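Local coordinates for protein auracyanin-A (Chloroflexus aurantiacus, PDB 2AAN) that carries electrons as a blue copper protein of the cupredoxin fold, probably accepting them from the membrane-bound alternative complex III, at residues A[19-24]-A[37-42]; A[99-102]-A[106-109]; A[71-76]-A[85-90]. All coordinates share one frame; numbering follows the deposited sequence.

Contact 1. Residues A[19-24]-A[37-42]; sequences VTIEIG and LTVSAG
Ile21, Leu37 and Val39 meet in an apolar contact between the two sheets of the cupredoxin sandwich, where strand 19-24, an outermost strand of one sheet, faces strand 36-39, an outermost strand of the other. The axes of strand 19-24 and of residues 37-39 run nearly antiparallel, 171° between their directions, and come no closer than 9.5 Å. That is face-to-face sheet spacing, and no hydrogen bond crosses the gap; the backbone of 19-24 bonds instead to Thr44, Thr46 and Arg48 in its own sheet.

Ile21 and Leu37 share the larger part of the contact. Branched Ile21 can offer a methyl to each of two partners: with CG1 beside the backbone N (chi1 -67°) and the chain then extended, CD1 reaches Val39 while CG2 turns to Leu37. Ile21 CG2 lies 3.6 Å from Leu37 CD2, the two side chains slanting across one another. Ile21 CD1 comes to within 3.3 Å of Val39 CG1, tighter than ordinary van der Waals contact. Ile23 CD1 adds a looser touch, 4.3 Å from Leu37 CD1. Glu22 and Thr38, which alternate with these residues, point away from the interface.

Apolar Leu37 and Val39 suit the layer between sheets, which Leu37 continues onto Leu136 and Tyr121, and Ile21 onto Val45. With only methyl groups in closest contact, the two sheet edges are held together by close fit and exclusion of water, without directional bonds.

Contact 2. Residues A[99-102]-A[106-109]; sequences PLAN and TVEV
Val107 presents both methyl groups to the loop residues Pro99 and Ala101. Val107 CG1 lies 3.7 Å from Ala101 CB, and Val107 CG2 is 4.0 Å from the same methyl, so the small alanine side chain sits against both prongs of the fork. Val107 CG2 also comes to 3.5 Å from Pro99 O. That placing follows from chi1 of -57°, which sets CG2 between the backbone N and the carbonyl carbon and CG1 beside the N.

The proline ring lies by the root of the side chain: Pro99 CB and CD each stand 4.1 Å from Val107 CB, ring and valine sliding past one another in opposite senses. The same CD of Pro99 approaches Glu108 O at 3.2 Å, a short approach of a ring carbon to a carbonyl oxygen. Proline suits this place because it offers a compact apolar ring and restricts the backbone phi.

Further out, the strand holds Val107 in place through backbone bonds to Phe49, and Val109 is bonded likewise to Ile47. On the loop side, Ala101 is tied by a backbone bond to His58, a copper ligand, and Asn102 N bonds to Glu105 OE1. Leu100, whose CB is directed away from strand 106-109, has a side chain about 6 Å from that of the ligand Cys123. The arrangement is that of a loop leading from strand 94-97 of one sheet to strand 106-112 of the other, folded back on that strand beside the copper site of a cupredoxin.

Contact 3. Residues A[71-76]-A[85-90]; sequences ANIANA and NYLPAD. With SO4 (sulfate ion), chain C.
Apolar contact between Ile73 and the pair Leu87 and Pro88 joins helix 67-80 to the loop that follows it. One methyl does most of the work: Ile73 CG2 lies 3.5 Å from Leu87 CD2 and 3.9 Å from Pro88 CD, so it touches two consecutive loop residues. With chi1 at -70°, CG2 stands anti to the backbone N, while CG1 lies beside that N. The isoleucine meets the leucine at a slant but the proline at about a right angle. A turn further along the helix, Ala76 CB faces Pro88 CB at 4.2 Å; an alanine methyl is short enough for the proline ring to lie near the helix backbone, and the CA atoms of Ala76 and Pro88 are 5.9 Å apart. The CB of Leu87 is directed away from the helix, but the side chain curves so that CD2 reaches Ile73.

Ile73 and Leu87 carry the apolar layer on to the sheet. Ile73 also packs on Val63 and Ile94, and Leu87 on Ile61 and Ile94, side chains of strands 61-63 and 94-97. The helix and its return loop thus form a connection outside the cupredoxin sandwich, inserted between two strands that are neighbours in the five-stranded sheet.

Hydrogen bonding does not cross between helix and loop here. Within the helix, Asn75 N bonds to Ala71 O at 2.8 Å and Ala76 N to Asn72 O at 3.0 Å. On the loop, Asp90 OD1 bonds to Ser92 OG, Tyr86 OH to Gln57 NE2, and Tyr86 O to Thr124 OG1. A sulfate ion, probably from the crystallisation liquor, sits beside Ala89, whose N makes a weak bond to sulfate O2 at 3.4 Å with an N-H...O angle of 140°.

The three contacts follow one another along the chain as 1, 3 and 2, none interleaved with another. Contact 1 spans the two sheets of the sandwich. Contact 2 lies about 16 Å away, centre to centre, and shares the three-stranded sheet with it, as strands 19-24 and 106-112 are its outermost strands. Contact 3 is about 23 Å from contact 1, across the centre of the chain, and about 17 Å from contact 2. Contacts 2 and 3 nevertheless touch: Leu100 CB is 3.3 Å from Asn85 OD1. The return loop, through Asn85 and Tyr86, thus packs on the loop beside the copper site, while contact 1 joins the two sheets, farther from the copper than contact 2 is.

Contact 1. Residues A[19-24]-A[37-42]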
ATOM      1  N   VAL A  19       0.304  16.897   3.448  1.00 19.49           N
ATOM      2  CA  VAL A  19      -0.848  16.330   4.128  1.00 21.66           C
ATOM      3  C   VAL A  19      -0.583  14.915   4.598  1.00 19.45           C
ATOM      4  O   VAL A  19       0.289  14.200   4.076  1.00 17.13           O
ATOM      5  CB  VAL A  19      -2.076  16.278   3.226  1.00 17.78           C
ATOM      6  CG1 VAL A  19      -2.514  17.674   2.857  1.00 20.90           C
ATOM      7  CG2 VAL A  19      -1.826  15.364   1.972  1.00 14.63           C
ATOM      8  N   THR A  20      -1.300  14.528   5.631  1.00 15.52           N
ATOM      9  CA  THR A  20      -1.311  13.158   6.043  1.00 15.65           C
ATOM     10  C   THR A  20      -2.647  12.596   5.577  1.00 20.56           C
ATOM     11  O   THR A  20      -3.679  13.235   5.697  1.00 17.42           O
ATOM     12  CB  THR A  20      -1.176  12.983   7.561  1.00 20.19           C
ATOM     13  OG1 THR A  20       0.129  13.394   7.980  1.00 17.36           O
ATOM     14  CG2 THR A  20      -1.381  11.527   7.962  1.00 17.86           C
ATOM     15  N   ILE A  21      -2.616  11.397   5.046  1.00 12.43           N
ATOM     16  CA  ILE A  21      -3.836  10.666   4.756  1.00 19.12           C
ATOM     17  C   ILE A  21      -3.868   9.460   5.693  1.00 17.86           C
ATOM     18  O   ILE A  21      -2.932   8.652   5.732  1.00 21.84           O
ATOM     19  CB  ILE A  21      -3.902  10.212   3.313  1.00 16.65           C
ATOM     20  CG1 ILE A  21      -4.016  11.415   2.392  1.00 25.91           C
ATOM     21  CG2 ILE A  21      -5.098   9.281   3.121  1.00 21.08           C
ATOM     22  CD1 ILE A  21      -3.788  11.055   0.960  1.00 27.42           C
ATOM     23  N   GLU A  22      -4.944   9.365   6.471  1.00 15.10           N
ATOM     24  CA  GLU A  22      -5.128   8.257   7.402  1.00 18.56           C
ATOM     25  C   GLU A  22      -5.769   7.113   6.648  1.00 21.91           C
ATOM     26  O   GLU A  22      -6.716   7.310   5.918  1.00 16.35           O
ATOM     27  CB  GLU A  22      -6.066   8.634   8.535  1.00 23.44           C
ATOM     28  CG  GLU A  22      -5.870   9.991   9.117  1.00 31.36           C
ATOM     29  CD  GLU A  22      -4.785  10.032  10.126  1.00 38.60           C
ATOM     30  OE1 GLU A  22      -4.526  11.147  10.622  1.00 49.63           O
ATOM     31  OE2 GLU A  22      -4.197   8.975  10.442  1.00 41.10           O
ATOM     32  N   ILE A  23      -5.257   5.912   6.828  1.00 16.24           N
ATOM     33  CA  ILE A  23      -5.922   4.747   6.254  1.00 10.68           C
ATOM     34  C   ILE A  23      -5.636   3.587   7.144  1.00 16.15           C
ATOM     35  O   ILE A  23      -4.647   3.593   7.867  1.00 16.09           O
ATOM     36  CB  ILE A  23      -5.482   4.487   4.782  1.00 13.25           C
ATOM     37  CG1 ILE A  23      -6.289   3.364   4.145  1.00 13.66           C
ATOM     38  CG2 ILE A  23      -3.968   4.249   4.693  1.00 17.56           C
ATOM     39  CD1 ILE A  23      -6.093   3.259   2.658  1.00 15.42           C
ATOM     40  N   GLY A  24      -6.509   2.588   7.119  1.00 17.67           N
ATOM     41  CA  GLY A  24      -6.274   1.438   7.963  1.00 19.05           C
ATOM     42  C   GLY A  24      -6.819   0.193   7.325  1.00 18.70           C
ATOM     43  O   GLY A  24      -7.313   0.222   6.218  1.00 16.86           O
ATOM     44  N   LEU A  37      -8.338   7.261  -2.524  1.00 14.34           N
ATOM     45  CA  LEU A  37      -7.640   8.448  -2.022  1.00 16.48           C
ATOM     46  C   LEU A  37      -7.380   9.375  -3.179  1.00 19.36           C
ATOM     47  O   LEU A  37      -7.140   8.913  -4.278  1.00 22.69           O
ATOM     48  CB  LEU A  37      -6.310   8.041  -1.401  1.00 20.38           C
ATOM     49  CG  LEU A  37      -6.357   6.959  -0.328  1.00 16.53           C
ATOM     50  CD1 LEU A  37      -4.942   6.574   0.118  1.00 25.04           C
ATOM     51  CD2 LEU A  37      -7.218   7.380   0.873  1.00 15.75           C
ATOM     52  N   THR A  38      -7.496  10.680  -2.943  1.00 21.79           N
ATOM     53  CA  THR A  38      -7.249  11.667  -3.966  1.00 26.83           C
ATOM     54  C   THR A  38      -6.232  12.645  -3.437  1.00 26.06           C
ATOM     55  O   THR A  38      -6.365  13.131  -2.320  1.00 24.71           O
ATOM     56  CB  THR A  38      -8.510  12.441  -4.340  1.00 28.52           C
ATOM     57  OG1 THR A  38      -9.504  11.527  -4.784  1.00 33.48           O
ATOM     58  CG2 THR A  38      -8.211  13.408  -5.478  1.00 36.41           C
ATOM     59  N   VAL A  39      -5.196  12.880  -4.236  1.00 19.66           N
ATOM     60  CA  VAL A  39      -4.157  13.840  -3.907  1.00 22.94           C
ATOM     61  C   VAL A  39      -3.866  14.626  -5.181  1.00 22.91           C
ATOM     62  O   VAL A  39      -4.414  14.303  -6.244  1.00 16.15           O
ATOM     63  CB  VAL A  39      -2.875  13.159  -3.361  1.00 22.71           C
ATOM     64  CG1 VAL A  39      -3.182  12.446  -2.024  1.00 17.56           C
ATOM     65  CG2 VAL A  39      -2.273  12.175  -4.366  1.00 23.03           C
ATOM     66  N   SER A  40      -2.998  15.630  -5.069  1.00 20.56           N
ATOM     67  CA  SER A  40      -2.522  16.417  -6.229  1.00 24.38           C
ATOM     68  C   SER A  40      -1.150  15.936  -6.638  1.00 21.44           C
ATOM     69  O   SER A  40      -0.364  15.543  -5.793  1.00 20.42           O
ATOM     70  CB  SER A  40      -2.426  17.906  -5.877  1.00 20.48           C
ATOM     71  OG  SER A  40      -3.566  18.317  -5.145  1.00 28.77           O
ATOM     72  N   ALA A  41      -0.842  15.999  -7.927  1.00 20.38           N
ATOM     73  CA  ALA A  41       0.468  15.603  -8.405  1.00 20.36           C
ATOM     74  C   ALA A  41       1.582  16.441  -7.719  1.00 22.72           C
ATOM     75  O   ALA A  41       1.438  17.636  -7.535  1.00 21.82           O
ATOM     76  CB  ALA A  41       0.540  15.753  -9.921  1.00 23.68           C
ATOM     77  N   GLY A  42       2.663  15.801  -7.317  1.00 19.61           N
ATOM     78  CA  GLY A  42       3.802  16.496  -6.711  1.00 19.16           C
ATOM     79  C   GLY A  42       3.604  16.817  -5.230  1.00 24.92           C
ATOM     80  O   GLY A  42       4.547  17.226  -4.550  1.00 23.45           O
TER

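Contact 2. Residues A[99-102]-A[106-109]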
ATOM      1  N   PRO A  99       6.277   0.654   5.709  1.00 19.94           N
ATOM      2  CA  PRO A  99       6.839  -0.432   6.466  1.00 17.12           C
ATOM      3  C   PRO A  99       5.752  -1.493   6.683  1.00 21.59           C
ATOM      4  O   PRO A  99       4.563  -1.201   6.548  1.00 19.91           O
ATOM      5  CB  PRO A  99       7.196   0.245   7.794  1.00 17.69           C
ATOM      6  CG  PRO A  99       7.373   1.639   7.465  1.00 20.31           C
ATOM      7  CD  PRO A  99       6.357   1.921   6.433  1.00 16.26           C
ATOM      8  N   LEU A 100       6.166  -2.700   7.045  1.00 15.37           N
ATOM      9  CA  LEU A 100       5.261  -3.766   7.361  1.00 16.13           C
ATOM     10  C   LEU A 100       4.632  -3.533   8.708  1.00 18.03           C
ATOM     11  O   LEU A 100       5.324  -3.354   9.689  1.00 16.87           O
ATOM     12  CB  LEU A 100       6.020  -5.073   7.384  1.00 19.96           C
ATOM     13  CG  LEU A 100       5.283  -6.402   7.442  1.00 19.95           C
ATOM     14  CD1 LEU A 100       4.277  -6.576   6.340  1.00 20.03           C
ATOM     15  CD2 LEU A 100       6.303  -7.500   7.324  1.00 18.16           C
ATOM     16  N   ALA A 101       3.312  -3.567   8.776  1.00 12.54           N
ATOM     17  CA  ALA A 101       2.655  -3.276  10.038  1.00 19.66           C
ATOM     18  C   ALA A 101       2.191  -4.569  10.694  1.00 20.50           C
ATOM     19  O   ALA A 101       1.414  -5.320  10.135  1.00 15.25           O
ATOM     20  CB  ALA A 101       1.544  -2.329   9.846  1.00 22.60           C
ATOM     21  N   ASN A 102       2.704  -4.829  11.891  1.00 15.13           N
ATOM     22  CA  ASN A 102       2.250  -5.945  12.704  1.00 16.61           C
ATOM     23  C   ASN A 102       0.956  -5.623  13.392  1.00 18.94           C
ATOM     24  O   ASN A 102       0.426  -4.513  13.253  1.00 20.78           O
ATOM     25  CB  ASN A 102       3.344  -6.326  13.705  1.00 25.92           C
ATOM     26  CG  ASN A 102       4.556  -6.928  13.012  1.00 32.58           C
ATOM     27  OD1 ASN A 102       4.431  -7.571  11.969  1.00 27.43           O
ATOM     28  ND2 ASN A 102       5.716  -6.727  13.578  1.00 34.92           N
ATOM     29  N   THR A 106       0.787   1.091  13.926  1.00 16.51           N
ATOM     30  CA  THR A 106       0.659   2.160  12.932  1.00 14.73           C
ATOM     31  C   THR A 106       2.001   2.450  12.328  1.00 17.68           C
ATOM     32  O   THR A 106       2.966   2.642  13.035  1.00 20.49           O
ATOM     33  CB  THR A 106       0.071   3.458  13.534  1.00 19.62           C
ATOM     34  OG1 THR A 106      -1.274   3.213  13.956  1.00 25.04           O
ATOM     35  CG2 THR A 106       0.036   4.593  12.511  1.00 19.85           C
ATOM     36  N   VAL A 107       2.039   2.536  11.007  1.00 14.07           N
ATOM     37  CA  VAL A 107       3.245   2.811  10.277  1.00 14.27           C
ATOM     38  C   VAL A 107       2.996   3.987   9.342  1.00 19.14           C
ATOM     39  O   VAL A 107       1.860   4.367   9.076  1.00 20.08           O
ATOM     40  CB  VAL A 107       3.725   1.593   9.498  1.00 19.08           C
ATOM     41  CG1 VAL A 107       3.935   0.407  10.446  1.00 18.84           C
ATOM     42  CG2 VAL A 107       2.758   1.208   8.391  1.00 19.29           C
ATOM     43  N   GLU A 108       4.070   4.582   8.852  1.00 15.89           N
ATOM     44  CA  GLU A 108       3.944   5.733   7.952  1.00 14.71           C
ATOM     45  C   GLU A 108       4.866   5.603   6.795  1.00 15.64           C
ATOM     46  O   GLU A 108       5.976   5.105   6.915  1.00 20.36           O
ATOM     47  CB  GLU A 108       4.297   7.061   8.648  1.00 18.14           C
ATOM     48  CG  GLU A 108       3.388   7.420   9.819  1.00 25.03           C
ATOM     49  CD  GLU A 108       3.609   8.854  10.333  1.00 33.01           C
ATOM     50  OE1 GLU A 108       2.587   9.541  10.598  1.00 40.83           O
ATOM     51  OE2 GLU A 108       4.792   9.277  10.472  1.00 34.54           O
ATOM     52  N   VAL A 109       4.413   6.112   5.672  1.00 14.41           N
ATOM     53  CA  VAL A 109       5.299   6.379   4.535  1.00 12.40           C
ATOM     54  C   VAL A 109       5.013   7.755   3.956  1.00 18.91           C
ATOM     55  O   VAL A 109       3.874   8.071   3.685  1.00 19.25           O
ATOM     56  CB  VAL A 109       5.169   5.307   3.425  1.00 13.13           C
ATOM     57  CG1 VAL A 109       3.733   4.958   3.174  1.00 18.90           C
ATOM     58  CG2 VAL A 109       5.827   5.810   2.134  1.00 20.16           C
TER

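Contact 3. Residues A[71-76]-A[85-90]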
ATOM      1  N   ALA A  71      -0.494  -8.061  -9.273  1.00 13.71           N
ATOM      2  CA  ALA A  71      -0.483  -9.487  -8.994  1.00 18.67           C
ATOM      3  C   ALA A  71       0.939 -10.054  -9.044  1.00 19.80           C
ATOM      4  O   ALA A  71       1.332 -10.896  -8.211  1.00 20.32           O
ATOM      5  CB  ALA A  71      -1.365 -10.228  -9.967  1.00 17.01           C
ATOM      6  N   ASN A  72       1.706  -9.594 -10.022  1.00 20.18           N
ATOM      7  CA  ASN A  72       3.117  -9.966 -10.136  1.00 23.61           C
ATOM      8  C   ASN A  72       3.927  -9.591  -8.883  1.00 19.43           C
ATOM      9  O   ASN A  72       4.708 -10.399  -8.383  1.00 16.97           O
ATOM     10  CB  ASN A  72       3.707  -9.341 -11.409  1.00 28.16           C
ATOM     11  CG  ASN A  72       5.210  -9.591 -11.557  1.00 40.49           C
ATOM     12  OD1 ASN A  72       6.027  -8.683 -11.322  1.00 47.51           O
ATOM     13  ND2 ASN A  72       5.583 -10.815 -11.953  1.00 46.52           N
ATOM     14  N   ILE A  73       3.748  -8.365  -8.396  1.00 20.53           N
ATOM     15  CA  ILE A  73       4.446  -7.900  -7.218  1.00 13.48           C
ATOM     16  C   ILE A  73       4.036  -8.715  -5.995  1.00 19.19           C
ATOM     17  O   ILE A  73       4.885  -9.310  -5.305  1.00 20.07           O
ATOM     18  CB  ILE A  73       4.204  -6.385  -6.984  1.00 16.20           C
ATOM     19  CG1 ILE A  73       4.924  -5.593  -8.057  1.00 18.88           C
ATOM     20  CG2 ILE A  73       4.692  -5.977  -5.609  1.00 18.71           C
ATOM     21  CD1 ILE A  73       4.478  -4.205  -8.163  1.00 13.96           C
ATOM     22  N   ALA A  74       2.745  -8.801  -5.737  1.00 17.21           N
ATOM     23  CA  ALA A  74       2.282  -9.679  -4.636  1.00 16.08           C
ATOM     24  C   ALA A  74       2.811 -11.109  -4.777  1.00 17.69           C
ATOM     25  O   ALA A  74       3.261 -11.724  -3.800  1.00 14.61           O
ATOM     26  CB  ALA A  74       0.767  -9.677  -4.543  1.00 19.53           C
ATOM     27  N   ASN A  75       2.791 -11.653  -5.983  1.00 17.18           N
ATOM     28  CA  ASN A  75       3.254 -13.033  -6.136  1.00 21.15           C
ATOM     29  C   ASN A  75       4.740 -13.186  -5.779  1.00 15.04           C
ATOM     30  O   ASN A  75       5.135 -14.182  -5.149  1.00 20.17           O
ATOM     31  CB  ASN A  75       2.995 -13.551  -7.540  1.00 23.48           C
ATOM     32  CG  ASN A  75       3.448 -14.959  -7.707  1.00 31.65           C
ATOM     33  OD1 ASN A  75       2.802 -15.899  -7.237  1.00 30.57           O
ATOM     34  ND2 ASN A  75       4.580 -15.130  -8.363  1.00 24.96           N
ATOM     35  N   ALA A  76       5.551 -12.197  -6.170  1.00 21.65           N
ATOM     36  CA  ALA A  76       6.970 -12.162  -5.830  1.00 18.61           C
ATOM     37  C   ALA A  76       7.141 -12.118  -4.319  1.00 16.57           C
ATOM     38  O   ALA A  76       8.031 -12.762  -3.760  1.00 14.16           O
ATOM     39  CB  ALA A  76       7.647 -10.944  -6.475  1.00 21.79           C
ATOM     40  N   ASN A  85       9.626  -7.195   3.369  1.00 17.06           N
ATOM     41  CA  ASN A  85       8.293  -6.608   3.317  1.00 18.45           C
ATOM     42  C   ASN A  85       7.440  -7.330   2.285  1.00 17.20           C
ATOM     43  O   ASN A  85       6.585  -6.724   1.672  1.00 17.76           O
ATOM     44  CB  ASN A  85       8.385  -5.093   2.999  1.00 16.36           C
ATOM     45  CG  ASN A  85       7.119  -4.272   3.442  1.00 19.07           C
ATOM     46  OD1 ASN A  85       6.189  -4.784   4.071  1.00 21.79           O
ATOM     47  ND2 ASN A  85       7.117  -2.989   3.107  1.00 16.22           N
ATOM     48  N   TYR A  86       7.658  -8.634   2.101  1.00 12.43           N
ATOM     49  CA  TYR A  86       6.930  -9.391   1.079  1.00 13.36           C
ATOM     50  C   TYR A  86       6.934  -8.616  -0.224  1.00 16.89           C
ATOM     51  O   TYR A  86       5.903  -8.483  -0.881  1.00 10.70           O
ATOM     52  CB  TYR A  86       5.498  -9.691   1.521  1.00 11.62           C
ATOM     53  CG  TYR A  86       5.426 -10.540   2.778  1.00 14.85           C
ATOM     54  CD1 TYR A  86       5.135  -9.970   3.997  1.00 15.92           C
ATOM     55  CD2 TYR A  86       5.665 -11.911   2.740  1.00 17.12           C
ATOM     56  CE1 TYR A  86       5.055 -10.747   5.154  1.00 12.90           C
ATOM     57  CE2 TYR A  86       5.591 -12.704   3.901  1.00 12.72           C
ATOM     58  CZ  TYR A  86       5.288 -12.090   5.107  1.00 12.12           C
ATOM     59  OH  TYR A  86       5.221 -12.847   6.260  1.00 13.46           O
ATOM     60  N   LEU A  87       8.103  -8.115  -0.603  1.00 16.53           N
ATOM     61  CA  LEU A  87       8.234  -7.354  -1.850  1.00 14.30           C
ATOM     62  C   LEU A  87       9.496  -7.728  -2.590  1.00 15.74           C
ATOM     63  O   LEU A  87      10.463  -8.179  -1.985  1.00 13.80           O
ATOM     64  CB  LEU A  87       8.307  -5.863  -1.541  1.00 17.10           C
ATOM     65  CG  LEU A  87       7.004  -5.141  -1.257  1.00 16.46           C
ATOM     66  CD1 LEU A  87       7.383  -3.720  -0.885  1.00 19.95           C
ATOM     67  CD2 LEU A  87       6.081  -5.160  -2.451  1.00 23.42           C
ATOM     68  N   PRO A  88       9.485  -7.546  -3.913  1.00 14.63           N
ATOM     69  CA  PRO A  88      10.722  -7.700  -4.683  1.00 16.21           C
ATOM     70  C   PRO A  88      11.698  -6.553  -4.454  1.00 16.55           C
ATOM     71  O   PRO A  88      11.291  -5.398  -4.215  1.00 15.97           O
ATOM     72  CB  PRO A  88      10.239  -7.681  -6.127  1.00 14.52           C
ATOM     73  CG  PRO A  88       9.020  -6.892  -6.091  1.00 16.53           C
ATOM     74  CD  PRO A  88       8.352  -7.157  -4.759  1.00 17.96           C
ATOM     75  N   ALA A  89      12.982  -6.888  -4.554  1.00 15.31           N
ATOM     76  CA  ALA A  89      14.074  -5.914  -4.438  1.00 13.13           C
ATOM     77  C   ALA A  89      14.100  -4.965  -5.663  1.00 15.48           C
ATOM     78  O   ALA A  89      14.589  -3.852  -5.582  1.00 13.89           O
ATOM     79  CB  ALA A  89      15.391  -6.638  -4.299  1.00 14.63           C
ATOM     80  N   ASP A  90      13.527  -5.414  -6.773  1.00 11.69           N
ATOM     81  CA  ASP A  90      13.293  -4.563  -7.934  1.00 11.43           C
ATOM     82  C   ASP A  90      12.121  -3.615  -7.644  1.00 19.05           C
ATOM     83  O   ASP A  90      10.948  -4.029  -7.425  1.00 14.83           O
ATOM     84  CB  ASP A  90      13.034  -5.430  -9.161  1.00 15.69           C
ATOM     85  CG  ASP A  90      12.827  -4.625 -10.451  1.00 19.99           C
ATOM     86  OD1 ASP A  90      12.754  -3.375 -10.424  1.00 20.14           O
ATOM     87  OD2 ASP A  90      12.717  -5.288 -11.507  1.00 17.61           O
TER
HETATM   88  S   SO4 C 143      14.897 -10.385  -5.102  0.50 24.93           S
HETATM   89  O1  SO4 C 143      15.051 -11.809  -4.862  0.50 31.01           O
HETATM   90  O2  SO4 C 143      14.793  -9.682  -3.830  0.50 36.43           O
HETATM   91  O3  SO4 C 143      16.090  -9.934  -5.790  0.50 10.58           O
HETATM   92  O4  SO4 C 143      13.640 -10.110  -5.772  0.50 20.36           O